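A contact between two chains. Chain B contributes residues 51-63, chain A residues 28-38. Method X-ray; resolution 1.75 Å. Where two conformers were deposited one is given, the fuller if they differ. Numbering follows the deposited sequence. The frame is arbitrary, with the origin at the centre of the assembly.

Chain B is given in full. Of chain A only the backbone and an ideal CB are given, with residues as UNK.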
# COMPACT_ATOMS: atom_id res chain seq x y z
N MET B 51 -3.38 2.56 8.38
CA MET B 51 -2.53 2.88 7.26
C MET B 51 -1.05 2.67 7.61
O MET B 51 -0.27 2.17 6.77
CB MET B 51 -2.79 4.29 6.75
CG MET B 51 -2.10 4.59 5.50
SD MET B 51 -2.83 3.58 4.15
CE MET B 51 -2.23 4.48 2.73
N LYS B 52 -0.65 3.02 8.82
CA LYS B 52 0.74 2.86 9.20
C LYS B 52 1.10 1.36 9.18
O LYS B 52 2.19 1.01 8.75
CB LYS B 52 1.01 3.50 10.56
CG LYS B 52 0.94 5.06 10.56
CD LYS B 52 0.75 5.64 11.96
CE LYS B 52 1.94 5.36 12.89
NZ LYS B 52 3.16 6.08 12.40
N LYS B 53 0.20 0.50 9.66
CA LYS B 53 0.44 -0.96 9.67
C LYS B 53 0.56 -1.47 8.25
O LYS B 53 1.43 -2.29 7.94
CB LYS B 53 -0.67 -1.71 10.44
CG LYS B 53 -0.70 -1.46 11.96
CD LYS B 53 -2.07 -1.74 12.53
CE LYS B 53 -2.51 -3.15 12.30
NZ LYS B 53 -3.64 -3.48 13.21
N LEU B 54 -0.29 -1.00 7.36
CA LEU B 54 -0.25 -1.41 5.97
C LEU B 54 1.09 -1.07 5.33
O LEU B 54 1.72 -1.91 4.70
CB LEU B 54 -1.40 -0.77 5.19
CG LEU B 54 -1.45 -1.09 3.72
CD1 LEU B 54 -1.55 -2.65 3.53
CD2 LEU B 54 -2.59 -0.34 3.06
N LEU B 55 1.55 0.15 5.55
CA LEU B 55 2.83 0.57 4.97
C LEU B 55 4.02 -0.20 5.57
O LEU B 55 4.96 -0.55 4.83
CB LEU B 55 3.05 2.08 5.08
CG LEU B 55 2.09 2.97 4.28
CD1 LEU B 55 2.73 4.35 4.04
CD2 LEU B 55 1.66 2.33 2.98
N ARG B 56 3.97 -0.51 6.87
CA ARG B 56 5.04 -1.28 7.51
C ARG B 56 5.12 -2.66 6.86
O ARG B 56 6.22 -3.16 6.54
CB ARG B 56 4.79 -1.45 9.01
CG ARG B 56 6.00 -2.06 9.75
CD ARG B 56 5.83 -2.01 11.23
NE ARG B 56 5.37 -0.70 11.69
CZ ARG B 56 6.14 0.37 11.87
NH1 ARG B 56 7.46 0.35 11.69
NH2 ARG B 56 5.57 1.50 12.29
N TYR B 57 3.94 -3.28 6.68
CA TYR B 57 3.84 -4.62 6.05
C TYR B 57 4.33 -4.59 4.60
O TYR B 57 5.09 -5.49 4.15
CB TYR B 57 2.43 -5.23 6.17
CG TYR B 57 2.40 -6.71 5.80
CD1 TYR B 57 3.27 -7.63 6.42
CD2 TYR B 57 1.55 -7.18 4.83
CE1 TYR B 57 3.25 -8.99 6.08
CE2 TYR B 57 1.52 -8.53 4.46
CZ TYR B 57 2.38 -9.43 5.08
OH TYR B 57 2.36 -10.74 4.69
N LEU B 58 4.02 -3.52 3.88
CA LEU B 58 4.47 -3.41 2.49
C LEU B 58 5.99 -3.46 2.44
O LEU B 58 6.57 -4.23 1.65
CB LEU B 58 3.95 -2.12 1.85
CG LEU B 58 4.20 -1.90 0.37
CD1 LEU B 58 3.20 -0.83 -0.12
CD2 LEU B 58 5.63 -1.47 0.06
N ASN B 59 6.65 -2.68 3.28
CA ASN B 59 8.11 -2.73 3.30
C ASN B 59 8.63 -4.10 3.78
O ASN B 59 9.57 -4.60 3.22
CB ASN B 59 8.73 -1.56 4.11
CG ASN B 59 10.25 -1.60 4.10
OD1 ASN B 59 10.89 -1.32 3.08
ND2 ASN B 59 10.84 -1.98 5.22
N TYR B 60 8.00 -4.67 4.79
CA TYR B 60 8.38 -6.02 5.27
C TYR B 60 8.36 -7.06 4.13
O TYR B 60 9.34 -7.75 3.90
CB TYR B 60 7.47 -6.46 6.41
CG TYR B 60 7.92 -7.77 7.01
CD1 TYR B 60 8.85 -7.78 8.02
CD2 TYR B 60 7.42 -8.99 6.56
CE1 TYR B 60 9.27 -8.98 8.58
CE2 TYR B 60 7.82 -10.19 7.12
CZ TYR B 60 8.74 -10.19 8.10
OH TYR B 60 9.16 -11.41 8.62
N VAL B 61 7.23 -7.15 3.43
CA VAL B 61 7.09 -8.05 2.28
C VAL B 61 8.14 -7.74 1.21
O VAL B 61 8.75 -8.63 0.63
CB VAL B 61 5.65 -8.01 1.68
CG1 VAL B 61 5.58 -8.87 0.39
CG2 VAL B 61 4.64 -8.44 2.72
N ALA B 62 8.41 -6.47 0.95
CA ALA B 62 9.42 -6.11 -0.03
C ALA B 62 10.80 -6.66 0.32
O ALA B 62 11.54 -7.05 -0.56
CB ALA B 62 9.48 -4.58 -0.24
N GLU B 63 11.13 -6.72 1.62
CA GLU B 63 12.44 -7.23 2.07
C GLU B 63 12.47 -8.72 2.48
O GLU B 63 13.55 -9.23 2.76
CB GLU B 63 13.00 -6.36 3.20
CG GLU B 63 12.78 -4.84 3.02
CD GLU B 63 14.02 -4.03 2.75
OE1 GLU B 63 15.14 -4.58 2.55
OE2 GLU B 63 13.86 -2.78 2.74
N UNK A 28 9.86 3.84 -4.24
CA UNK A 28 9.09 4.30 -3.11
C UNK A 28 9.26 3.45 -1.83
O UNK A 28 8.79 3.81 -0.77
CB UNK A 28 7.61 4.34 -3.51
N UNK A 29 9.96 2.33 -1.93
CA UNK A 29 9.97 1.36 -0.82
C UNK A 29 10.54 1.95 0.46
O UNK A 29 9.99 1.79 1.55
CB UNK A 29 10.78 0.12 -1.21
N UNK A 30 11.67 2.64 0.34
CA UNK A 30 12.26 3.24 1.51
C UNK A 30 11.43 4.40 2.10
O UNK A 30 11.37 4.55 3.31
CB UNK A 30 13.66 3.73 1.16
N UNK A 31 10.82 5.21 1.24
CA UNK A 31 9.95 6.29 1.64
C UNK A 31 8.73 5.75 2.38
O UNK A 31 8.21 6.38 3.30
CB UNK A 31 9.52 7.11 0.42
N UNK A 32 8.24 4.60 1.93
CA UNK A 32 7.12 3.90 2.59
C UNK A 32 7.47 3.42 3.98
O UNK A 32 6.64 3.54 4.91
CB UNK A 32 6.67 2.70 1.75
N UNK A 33 8.68 2.89 4.15
CA UNK A 33 9.20 2.49 5.44
C UNK A 33 9.25 3.70 6.35
O UNK A 33 8.85 3.62 7.52
CB UNK A 33 10.58 1.85 5.30
N UNK A 34 9.69 4.85 5.83
CA UNK A 34 9.84 6.03 6.68
C UNK A 34 8.44 6.54 7.08
O UNK A 34 8.21 6.97 8.21
CB UNK A 34 10.64 7.12 5.96
N UNK A 35 7.52 6.48 6.12
CA UNK A 35 6.14 6.95 6.33
C UNK A 35 5.42 6.14 7.40
O UNK A 35 4.59 6.68 8.13
CB UNK A 35 5.35 6.88 5.02
N UNK A 36 5.69 4.83 7.50
CA UNK A 36 5.07 4.01 8.55
C UNK A 36 5.43 4.49 9.94
O UNK A 36 4.67 4.28 10.87
CB UNK A 36 5.49 2.55 8.39
N UNK A 37 6.59 5.15 10.10
CA UNK A 37 7.04 5.61 11.38
C UNK A 37 6.76 7.07 11.65
O UNK A 37 6.52 7.43 12.79
CB UNK A 37 8.54 5.35 11.51
N UNK A 38 6.79 7.92 10.62
CA UNK A 38 6.80 9.37 10.80
C UNK A 38 5.57 10.00 10.18
O UNK A 38 5.35 9.82 8.98
CB UNK A 38 8.06 9.98 10.19

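The chain A backbone is helical through most of the stretch and crosses helix 51-63 of chain B at 144° between N-to-C directions, with the axes 8.1 Å apart at closest approach. Such spacing favours small residues where the backbones come nearest.

Position 28 has nothing of chain B within 5.5 Å of its ideal CB, so chain B sets no preference; it is Leu A28. At 29 the CB points sideways, 5.0 Å from Ala B62 CB, leaving room for a short side chain, apolar or hydroxyl-bearing. The residue is Thr A29, whose CG2 packs 3.6 Å from Ala B62 CB.

Position 30 points away, and many polar residues would serve. Asp A30 turns its end back, bringing OD1 to 4.5 Å from Glu B63 OE2; water 1 donates to both carboxylates, weakly to the glutamate, and so mediates between like charges. Position 31 is out of reach and unconstrained by chain B; it is Lys A31.

Position 32 points toward chain B, its ideal CB 4.6 Å from Leu B58 CD2 and 4.8 Å from Leu B55 O. Leucine, isoleucine, valine or methionine would suit this apolar setting. Ile A32 (chi1 m, chi2 t) sets CG2 3.7 Å from Leu B55 CB and CD1 3.9 Å from Leu B58 CD2, contacting both leucines.

At 33 the ideal CB already lies 3.7 Å from Asn B59 CG, which favours a small residue; Ala A33 makes that contact with its methyl. Position 34 is out of reach, and is Ala A34. At 35 the ideal CB is 3.8 Å from Leu B55 CD1, so a small apolar group suffices, and Ala A35 provides it.

Position 36 is the tightest: its CA is 4.5 Å from that of Lys B52, and its ideal CB is 3.7 Å from both Lys B52 O and Arg B56 N. Glycine, alanine or perhaps serine are the natural candidates. Ala A36 covers one face of the Arg B56 guanidinium with CB, while its backbone O accepts a 2.8 Å hydrogen bond from Lys B52 NZ, which also donates to water 2.

Position 37 points away, but its ideal CB is 4.9 Å from Arg B56 NH2, so a side chain with an acceptor, such as Asp, Asn, Glu or Gln, could return to the guanidinium. Asn A37 does so: OD1 accepts from Arg B56 NH1 at 2.8 Å and Arg B56 NH2 at 3.0 Å, near the guanidinium plane.

Position 38 points away, leaving chain B indifferent. Ser A38 caps a following helix.

Chain A, residues 28-38: LTDKIAAAANS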
# COMPACT_ATOMS: atom_id res chain seq x y z
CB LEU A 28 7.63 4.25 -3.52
CG LEU A 28 6.76 5.49 -3.37
CD1 LEU A 28 7.45 6.81 -3.74
CD2 LEU A 28 5.47 5.24 -4.10
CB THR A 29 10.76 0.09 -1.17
OG1 THR A 29 10.54 -0.28 -2.54
CG2 THR A 29 10.32 -1.04 -0.25
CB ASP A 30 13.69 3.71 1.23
CG ASP A 30 14.65 2.56 0.89
OD1 ASP A 30 14.28 1.36 1.00
OD2 ASP A 30 15.77 2.88 0.45
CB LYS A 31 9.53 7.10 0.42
CG LYS A 31 10.54 8.10 -0.05
CD LYS A 31 10.25 8.64 -1.45
CE LYS A 31 11.26 9.75 -1.83
NZ LYS A 31 11.19 10.15 -3.30
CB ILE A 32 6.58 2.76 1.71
CG1 ILE A 32 5.77 3.33 0.55
CG2 ILE A 32 5.69 1.78 2.55
CD1 ILE A 32 5.58 2.39 -0.66
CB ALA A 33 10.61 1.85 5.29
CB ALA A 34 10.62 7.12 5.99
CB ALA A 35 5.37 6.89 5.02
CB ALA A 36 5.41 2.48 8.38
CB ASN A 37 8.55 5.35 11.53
CG ASN A 37 8.89 3.89 11.44
OD1 ASN A 37 8.18 3.03 12.00
ND2 ASN A 37 9.97 3.57 10.74
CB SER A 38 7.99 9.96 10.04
OG SER A 38 7.93 11.37 10.00
O HOH W 1 15.98 -0.53 1.44
O HOH W 2 3.22 7.85 10.36
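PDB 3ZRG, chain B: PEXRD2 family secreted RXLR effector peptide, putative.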